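Local coordinates for hypothetical protein 19.1 (Bacillus phage spp1, PDB 2X8K) that forms, as a hexamer, a wide channel at the distal tip of the phage tail and stays with the tail after DNA ejection, at residues V9-L19 / L87-S98. Numbering follows the deposited sequence.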
loop_
_atom_site.group_PDB
_atom_site.type_symbol
_atom_site.label_atom_id
_atom_site.label_comp_id
_atom_site.label_asym_id
_atom_site.label_seq_id
_atom_site.Cartn_x
_atom_site.Cartn_y
_atom_site.Cartn_z
ATOM N N VAL C 9 -31.769 -12.559 18.942
ATOM C CA VAL C 9 -30.347 -12.476 18.584
ATOM C C VAL C 9 -29.483 -13.666 19.032
ATOM O O VAL C 9 -29.943 -14.549 19.756
ATOM C CB VAL C 9 -29.712 -11.176 19.121
ATOM C CG1 VAL C 9 -30.080 -9.998 18.232
ATOM C CG2 VAL C 9 -30.149 -10.926 20.556
ATOM N N PHE C 10 -28.227 -13.667 18.585
ATOM C CA PHE C 10 -27.255 -14.686 18.919
ATOM C C PHE C 10 -26.879 -14.534 20.385
ATOM O O PHE C 10 -26.327 -13.505 20.765
ATOM C CB PHE C 10 -26.022 -14.533 18.018
ATOM C CG PHE C 10 -24.891 -15.458 18.352
ATOM C CD1 PHE C 10 -24.838 -16.730 17.819
ATOM C CD2 PHE C 10 -23.858 -15.050 19.180
ATOM C CE1 PHE C 10 -23.792 -17.594 18.131
ATOM C CE2 PHE C 10 -22.800 -15.909 19.481
ATOM C CZ PHE C 10 -22.777 -17.180 18.956
ATOM N N THR C 11 -27.160 -15.541 21.208
ATOM C CA THR C 11 -26.773 -15.452 22.611
ATOM C C THR C 11 -25.576 -16.320 22.980
ATOM O O THR C 11 -25.432 -17.453 22.485
ATOM C CB THR C 11 -27.966 -15.602 23.564
ATOM O OG1 THR C 11 -28.602 -16.847 23.320
ATOM C CG2 THR C 11 -28.976 -14.474 23.416
ATOM N N MET C 12 -24.713 -15.749 23.846
ATOM C CA MET C 12 -23.540 -16.392 24.432
ATOM C C MET C 12 -23.699 -16.414 25.932
ATOM O O MET C 12 -23.859 -15.351 26.538
ATOM C CB MET C 12 -22.231 -15.693 24.079
ATOM C CG MET C 12 -21.058 -16.459 24.616
ATOM S SD MET C 12 -19.519 -15.550 24.715
ATOM C CE MET C 12 -18.424 -16.842 25.122
ATOM N N MET C 13 -23.667 -17.620 26.532
ATOM C CA MET C 13 -23.807 -17.822 27.986
ATOM C C MET C 13 -22.463 -18.191 28.579
ATOM O O MET C 13 -21.768 -19.066 28.046
ATOM C CB MET C 13 -24.818 -18.912 28.347
ATOM C CG MET C 13 -26.237 -18.606 27.938
ATOM S SD MET C 13 -27.070 -17.332 28.903
ATOM C CE MET C 13 -27.601 -18.252 30.256
ATOM N N TYR C 14 -22.101 -17.519 29.673
ATOM C CA TYR C 14 -20.848 -17.770 30.355
ATOM C C TYR C 14 -21.190 -17.890 31.812
ATOM O O TYR C 14 -21.623 -16.907 32.408
ATOM C CB TYR C 14 -19.886 -16.605 30.090
ATOM C CG TYR C 14 -18.545 -16.669 30.778
ATOM C CD1 TYR C 14 -17.526 -17.478 30.287
ATOM C CD2 TYR C 14 -18.263 -15.859 31.875
ATOM C CE1 TYR C 14 -16.270 -17.516 30.898
ATOM C CE2 TYR C 14 -17.005 -15.880 32.491
ATOM C CZ TYR C 14 -16.007 -16.699 31.988
ATOM O OH TYR C 14 -14.763 -16.713 32.570
ATOM N N ASP C 15 -21.060 -19.103 32.383
ATOM C CA ASP C 15 -21.397 -19.400 33.787
ATOM C C ASP C 15 -22.881 -19.081 34.063
ATOM O O ASP C 15 -23.221 -18.489 35.076
ATOM C CB ASP C 15 -20.450 -18.662 34.769
ATOM C CG ASP C 15 -20.379 -19.260 36.175
ATOM O OD1 ASP C 15 -19.890 -18.557 37.099
ATOM O OD2 ASP C 15 -20.782 -20.450 36.349
ATOM N N GLY C 16 -23.737 -19.399 33.106
ATOM C CA GLY C 16 -25.152 -19.086 33.211
ATOM C C GLY C 16 -25.505 -17.613 33.109
ATOM O O GLY C 16 -26.646 -17.266 33.399
ATOM N N GLN C 17 -24.567 -16.732 32.700
ATOM C CA GLN C 17 -24.839 -15.301 32.539
ATOM C C GLN C 17 -24.916 -15.010 31.053
ATOM O O GLN C 17 -24.090 -15.521 30.290
ATOM C CB GLN C 17 -23.749 -14.445 33.201
ATOM C CG GLN C 17 -23.475 -14.801 34.674
ATOM C CD GLN C 17 -22.070 -14.481 35.164
ATOM O OE1 GLN C 17 -21.884 -13.876 36.226
ATOM N NE2 GLN C 17 -21.037 -14.915 34.433
ATOM N N ASP C 18 -25.927 -14.253 30.619
ATOM C CA ASP C 18 -26.088 -13.917 29.207
ATOM C C ASP C 18 -25.211 -12.737 28.949
ATOM O O ASP C 18 -25.569 -11.628 29.311
ATOM C CB ASP C 18 -27.569 -13.647 28.860
ATOM C CG ASP C 18 -27.925 -13.359 27.401
ATOM O OD1 ASP C 18 -29.081 -13.644 27.004
ATOM O OD2 ASP C 18 -27.097 -12.741 26.692
ATOM N N LEU C 19 -24.014 -12.986 28.380
ATOM C CA LEU C 19 -23.028 -11.940 28.094
ATOM C C LEU C 19 -23.484 -11.018 26.977
ATOM O O LEU C 19 -23.116 -9.845 26.959
ATOM C CB LEU C 19 -21.680 -12.543 27.712
ATOM C CG LEU C 19 -20.933 -13.389 28.703
ATOM C CD1 LEU C 19 -19.562 -13.741 28.130
ATOM C CD2 LEU C 19 -20.768 -12.682 30.028
ATOM N N LEU C 87 -16.872 -11.680 33.705
ATOM C CA LEU C 87 -15.856 -12.464 33.018
ATOM C C LEU C 87 -14.775 -13.092 33.876
ATOM O O LEU C 87 -14.414 -14.223 33.598
ATOM C CB LEU C 87 -15.218 -11.677 31.854
ATOM C CG LEU C 87 -16.115 -11.323 30.680
ATOM C CD1 LEU C 87 -15.505 -10.187 29.880
ATOM C CD2 LEU C 87 -16.412 -12.532 29.821
ATOM N N HIS C 88 -14.195 -12.372 34.843
ATOM C CA HIS C 88 -13.093 -12.910 35.643
ATOM C C HIS C 88 -13.542 -14.054 36.517
ATOM O O HIS C 88 -14.401 -13.903 37.404
ATOM C CB HIS C 88 -12.310 -11.803 36.410
ATOM C CG HIS C 88 -11.105 -12.272 37.204
ATOM N ND1 HIS C 88 -10.838 -11.775 38.471
ATOM C CD2 HIS C 88 -10.124 -13.156 36.879
ATOM C CE1 HIS C 88 -9.715 -12.363 38.866
ATOM N NE2 HIS C 88 -9.251 -13.205 37.947
ATOM N N ARG C 89 -12.995 -15.225 36.204
ATOM C CA ARG C 89 -13.286 -16.498 36.868
ATOM C C ARG C 89 -11.977 -17.215 37.198
ATOM O O ARG C 89 -11.044 -17.192 36.387
ATOM C CB ARG C 89 -14.119 -17.342 35.911
ATOM C CG ARG C 89 -15.244 -18.033 36.588
ATOM C CD ARG C 89 -16.604 -17.411 36.333
ATOM N NE ARG C 89 -16.718 -16.040 36.813
ATOM C CZ ARG C 89 -17.875 -15.420 37.020
ATOM N NH1 ARG C 89 -19.019 -16.058 36.831
ATOM N NH2 ARG C 89 -17.897 -14.156 37.415
ATOM N N ASP C 90 -11.902 -17.827 38.376
ATOM C CA ASP C 90 -10.730 -18.583 38.834
ATOM C C ASP C 90 -10.967 -20.094 38.744
ATOM O O ASP C 90 -10.211 -20.892 39.308
ATOM C CB ASP C 90 -10.367 -18.171 40.265
ATOM C CG ASP C 90 -9.425 -16.981 40.291
ATOM O OD1 ASP C 90 -8.189 -17.201 40.425
ATOM O OD2 ASP C 90 -9.909 -15.829 40.109
ATOM N N THR C 91 -12.011 -20.470 37.993
ATOM C CA THR C 91 -12.484 -21.831 37.798
ATOM C C THR C 91 -13.143 -21.972 36.422
ATOM O O THR C 91 -13.852 -21.062 35.992
ATOM C CB THR C 91 -13.413 -22.223 38.979
ATOM O OG1 THR C 91 -13.925 -23.552 38.791
ATOM C CG2 THR C 91 -14.563 -21.202 39.226
ATOM N N ASP C 92 -12.913 -23.114 35.732
ATOM C CA ASP C 92 -13.508 -23.394 34.404
ATOM C C ASP C 92 -15.025 -23.343 34.544
ATOM O O ASP C 92 -15.563 -23.621 35.620
ATOM C CB ASP C 92 -13.037 -24.733 33.823
ATOM C CG ASP C 92 -11.915 -24.669 32.805
ATOM O OD1 ASP C 92 -11.713 -25.679 32.084
ATOM O OD2 ASP C 92 -11.223 -23.619 32.737
ATOM N N VAL C 93 -15.701 -22.894 33.488
ATOM C CA VAL C 93 -17.119 -22.586 33.546
ATOM C C VAL C 93 -17.888 -23.005 32.279
ATOM O O VAL C 93 -17.292 -23.067 31.209
ATOM C CB VAL C 93 -17.145 -21.072 33.849
ATOM C CG1 VAL C 93 -17.942 -20.263 32.849
ATOM C CG2 VAL C 93 -17.533 -20.793 35.274
ATOM N N PRO C 94 -19.199 -23.330 32.368
ATOM C CA PRO C 94 -19.942 -23.717 31.157
ATOM C C PRO C 94 -20.178 -22.526 30.203
ATOM O O PRO C 94 -20.755 -21.491 30.595
ATOM C CB PRO C 94 -21.257 -24.256 31.729
ATOM C CG PRO C 94 -21.445 -23.553 32.977
ATOM C CD PRO C 94 -20.085 -23.345 33.553
ATOM N N ILE C 95 -19.706 -22.674 28.953
ATOM C CA ILE C 95 -19.838 -21.681 27.877
ATOM C C ILE C 95 -20.743 -22.259 26.772
ATOM O O ILE C 95 -20.572 -23.426 26.403
ATOM C CB ILE C 95 -18.476 -21.220 27.330
ATOM C CG1 ILE C 95 -17.542 -20.747 28.474
ATOM C CG2 ILE C 95 -18.659 -20.132 26.266
ATOM C CD1 ILE C 95 -16.013 -20.575 28.089
ATOM N N THR C 96 -21.747 -21.473 26.304
ATOM C CA THR C 96 -22.694 -21.915 25.276
ATOM C C THR C 96 -23.004 -20.836 24.245
ATOM O O THR C 96 -23.036 -19.658 24.573
ATOM C CB THR C 96 -24.030 -22.423 25.866
ATOM O OG1 THR C 96 -24.942 -21.340 26.073
ATOM C CG2 THR C 96 -23.888 -23.361 27.099
ATOM N N PHE C 97 -23.296 -21.255 23.000
ATOM C CA PHE C 97 -23.666 -20.354 21.911
ATOM C C PHE C 97 -24.998 -20.823 21.352
ATOM O O PHE C 97 -25.207 -22.042 21.214
ATOM C CB PHE C 97 -22.600 -20.355 20.812
ATOM C CG PHE C 97 -21.227 -20.018 21.312
ATOM C CD1 PHE C 97 -20.283 -21.016 21.512
ATOM C CD2 PHE C 97 -20.869 -18.698 21.566
ATOM C CE1 PHE C 97 -19.010 -20.712 21.985
ATOM C CE2 PHE C 97 -19.578 -18.380 21.993
ATOM C CZ PHE C 97 -18.655 -19.396 22.208
ATOM N N SER C 98 -25.910 -19.853 21.070
ATOM C CA SER C 98 -27.244 -20.125 20.553
ATOM C C SER C 98 -27.230 -20.842 19.210
ATOM O O SER C 98 -28.131 -21.645 18.957
ATOM C CB SER C 98 -28.073 -18.851 20.489
ATOM O OG SER C 98 -27.595 -17.956 19.502
#
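Y14 OH is gripped by two backbone groups: it donates to L87 O at 2.7 Å, in the plane of that carbonyl, and accepts from Y109 N on strand 104-114. Strands 12-14 and 17-18 form a β-hairpin joined by a type I' turn, and its first strand pairs antiparallel with strand 93-97 in the antiparallel sheet of the N-terminal domain, which belongs to the RIFT-related phage tail family. With CG anti to the backbone N (chi1 177°), the Y14 ring runs out alongside I95, whose CG1 meets its edge. V93 CG1 lies over one face, a CH-pi contact 3.9 Å from the centroid, while L87 CD2 lies beyond the opposite face.

M13 and T96 form the hydrogen-bonded pair in the middle, M13 N to T96 O at 2.9 Å. On the face carrying Y14 and I95, M12 runs extended beside F97, placing CG 3.6 Å from F97 CE2 and its methyl against I95 CG2. F10 comes in obliquely, CZ against F97 CD2. At that end S98 OG accepts from T11 N.

By the turn, R89 NH1 donates to D15 OD1 at 2.7 Å in a salt bridge that uses the anti lone pair of the carboxylate oxygen, the carboxylate nearly perpendicular (85°) to the guanidinium.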